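Local structure of fructuronate-tagaturonate epimerase UxaE from Cohnella laeviribosi in complex with 1 glycerol (Cohnella laeviribosi, 6IL9) at residues A[353-358]-A[485-490]. The protein probably interconverts fructuronate and tagaturonate as a zinc-binding epimerase built on a TIM barrel. Residues are numbered along the deposited sequence; the frame is centred on the assembly and turned at random.
Sequences ALVGRY and DLLGVK
Gly356 and Leu487 bring the backbones of helix 349-358 and the end of helix 469-487 together, their CA atoms 5.0 Å apart. Two CA-H...O contacts span the approach. Gly356 CA points a hydrogen at Leu487 O from 3.5 Å, with an angle of 149° at the hydrogen; lacking a side chain, the glycine meets that oxygen with its CA alone. One residue earlier, Leu486 O lies 3.3 Å from Ala353 CA, but the angle of 123° marks a more bent approach. The methyl CB of Ala353 also rests on Leu486 O, at 3.8 Å. Apolar contact is slight: Val355 CG1 meets Leu487 CD2 at 4.3 Å. The CB of Leu487 starts away from helix 349-358; its CG lies roughly anti to the carbonyl carbon (chi1 -74°), and the turn about CB-CG then brings CD2 back toward Val355. The buried side chain of Leu487 also packs on Phe352, Phe363 and Val365, while Leu486 reaches Phe349 and Phe352. Gly488, at positive phi, ends helix 469-487 in a Schellman motif with two bonds back into the last turn, one of them Gly488 N to Asp485 O at 3.1 Å. Arg114 NH2 forms a salt bridge with Asp485 OD1 and a hydrogen bond to Val489 O. A C-terminal helix and its Schellman-capped tail are thus laid against the helix linking the last two strands, 339-342 and 363-367, of a TIM barrel.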
loop_
_atom_site.group_PDB
_atom_site.type_symbol
_atom_site.label_atom_id
_atom_site.label_comp_id
_atom_site.label_asym_id
_atom_site.label_seq_id
_atom_site.Cartn_x
_atom_site.Cartn_y
_atom_site.Cartn_z
ATOM N N ALA A 353 -18.119 -4.840 3.234
ATOM C CA ALA A 353 -19.352 -4.914 2.458
ATOM C C ALA A 353 -19.987 -3.536 2.322
ATOM O O ALA A 353 -20.508 -3.179 1.252
ATOM C CB ALA A 353 -20.328 -5.901 3.101
ATOM N N LEU A 354 -19.948 -2.749 3.397
ATOM C CA LEU A 354 -20.451 -1.382 3.341
ATOM C C LEU A 354 -19.695 -0.563 2.307
ATOM O O LEU A 354 -20.298 0.186 1.527
ATOM C CB LEU A 354 -20.332 -0.728 4.724
ATOM C CG LEU A 354 -21.269 -1.265 5.808
ATOM C CD1 LEU A 354 -20.882 -0.671 7.157
ATOM C CD2 LEU A 354 -22.713 -0.928 5.491
ATOM N N VAL A 355 -18.368 -0.663 2.305
ATOM C CA VAL A 355 -17.586 0.120 1.350
ATOM C C VAL A 355 -17.956 -0.275 -0.073
ATOM O O VAL A 355 -18.179 0.581 -0.934
ATOM C CB VAL A 355 -16.080 -0.050 1.609
ATOM C CG1 VAL A 355 -15.271 0.490 0.428
ATOM C CG2 VAL A 355 -15.698 0.686 2.895
ATOM N N GLY A 356 -18.037 -1.579 -0.331
ATOM C CA GLY A 356 -18.384 -2.036 -1.665
ATOM C C GLY A 356 -19.766 -1.572 -2.086
ATOM O O GLY A 356 -19.968 -1.147 -3.225
ATOM N N ARG A 357 -20.731 -1.633 -1.167
ATOM C CA ARG A 357 -22.096 -1.256 -1.504
ATOM C C ARG A 357 -22.211 0.243 -1.773
ATOM O O ARG A 357 -22.784 0.655 -2.787
ATOM C CB ARG A 357 -23.048 -1.682 -0.386
ATOM C CG ARG A 357 -24.500 -1.665 -0.807
ATOM C CD ARG A 357 -25.419 -1.121 0.266
ATOM N NE ARG A 357 -25.237 -1.756 1.566
ATOM C CZ ARG A 357 -25.909 -1.395 2.657
ATOM N NH1 ARG A 357 -26.811 -0.421 2.581
ATOM N NH2 ARG A 357 -25.692 -2.006 3.817
ATOM N N TYR A 358 -21.670 1.079 -0.886
ATOM C CA TYR A 358 -21.901 2.510 -1.037
ATOM C C TYR A 358 -21.078 3.142 -2.153
ATOM O O TYR A 358 -21.487 4.188 -2.672
ATOM C CB TYR A 358 -21.641 3.222 0.288
ATOM C CG TYR A 358 -22.831 3.096 1.214
ATOM C CD1 TYR A 358 -23.901 3.978 1.107
ATOM C CD2 TYR A 358 -22.893 2.090 2.176
ATOM C CE1 TYR A 358 -25.012 3.868 1.941
ATOM C CE2 TYR A 358 -23.999 1.971 3.016
ATOM C CZ TYR A 358 -25.055 2.870 2.888
ATOM O OH TYR A 358 -26.162 2.771 3.712
ATOM N N ASP A 485 -13.503 -10.845 -1.468
ATOM C CA ASP A 485 -14.844 -11.419 -1.380
ATOM C C ASP A 485 -15.784 -10.520 -0.582
ATOM O O ASP A 485 -16.919 -10.265 -1.000
ATOM C CB ASP A 485 -14.763 -12.807 -0.739
ATOM C CG ASP A 485 -14.092 -13.832 -1.649
ATOM O OD1 ASP A 485 -13.867 -13.515 -2.836
ATOM O OD2 ASP A 485 -13.786 -14.946 -1.166
ATOM N N LEU A 486 -15.330 -10.030 0.575
ATOM C CA LEU A 486 -16.210 -9.208 1.404
ATOM C C LEU A 486 -16.410 -7.819 0.808
ATOM O O LEU A 486 -17.452 -7.188 1.039
ATOM C CB LEU A 486 -15.659 -9.108 2.827
ATOM C CG LEU A 486 -15.824 -10.387 3.646
ATOM C CD1 LEU A 486 -15.001 -10.322 4.919
ATOM C CD2 LEU A 486 -17.295 -10.552 3.962
ATOM N N LEU A 487 -15.434 -7.322 0.044
ATOM C CA LEU A 487 -15.638 -6.067 -0.667
ATOM C C LEU A 487 -16.615 -6.209 -1.817
ATOM O O LEU A 487 -17.025 -5.188 -2.377
ATOM C CB LEU A 487 -14.303 -5.532 -1.213
ATOM C CG LEU A 487 -13.375 -4.925 -0.150
ATOM C CD1 LEU A 487 -11.924 -4.906 -0.631
ATOM C CD2 LEU A 487 -13.827 -3.514 0.222
ATOM N N GLY A 488 -16.984 -7.434 -2.186
ATOM C CA GLY A 488 -17.877 -7.644 -3.308
ATOM C C GLY A 488 -17.225 -7.672 -4.673
ATOM O O GLY A 488 -17.922 -7.527 -5.685
ATOM N N VAL A 489 -15.913 -7.859 -4.736
ATOM C CA VAL A 489 -15.216 -7.839 -6.015
ATOM C C VAL A 489 -15.668 -9.009 -6.872
ATOM O O VAL A 489 -15.613 -10.168 -6.439
ATOM C CB VAL A 489 -13.702 -7.890 -5.801
ATOM C CG1 VAL A 489 -13.000 -8.032 -7.150
ATOM C CG2 VAL A 489 -13.245 -6.670 -5.042
ATOM N N LYS A 490 -16.075 -8.700 -8.104
ATOM C CA LYS A 490 -16.502 -9.665 -9.120
ATOM C C LYS A 490 -17.780 -10.399 -8.734
ATOM O O LYS A 490 -17.857 -11.033 -7.680
ATOM C CB LYS A 490 -15.393 -10.681 -9.435
ATOM C CG LYS A 490 -15.950 -11.851 -10.231
ATOM C CD LYS A 490 -14.900 -12.844 -10.664
ATOM C CE LYS A 490 -14.960 -13.077 -12.177
ATOM N NZ LYS A 490 -14.405 -11.977 -13.033
#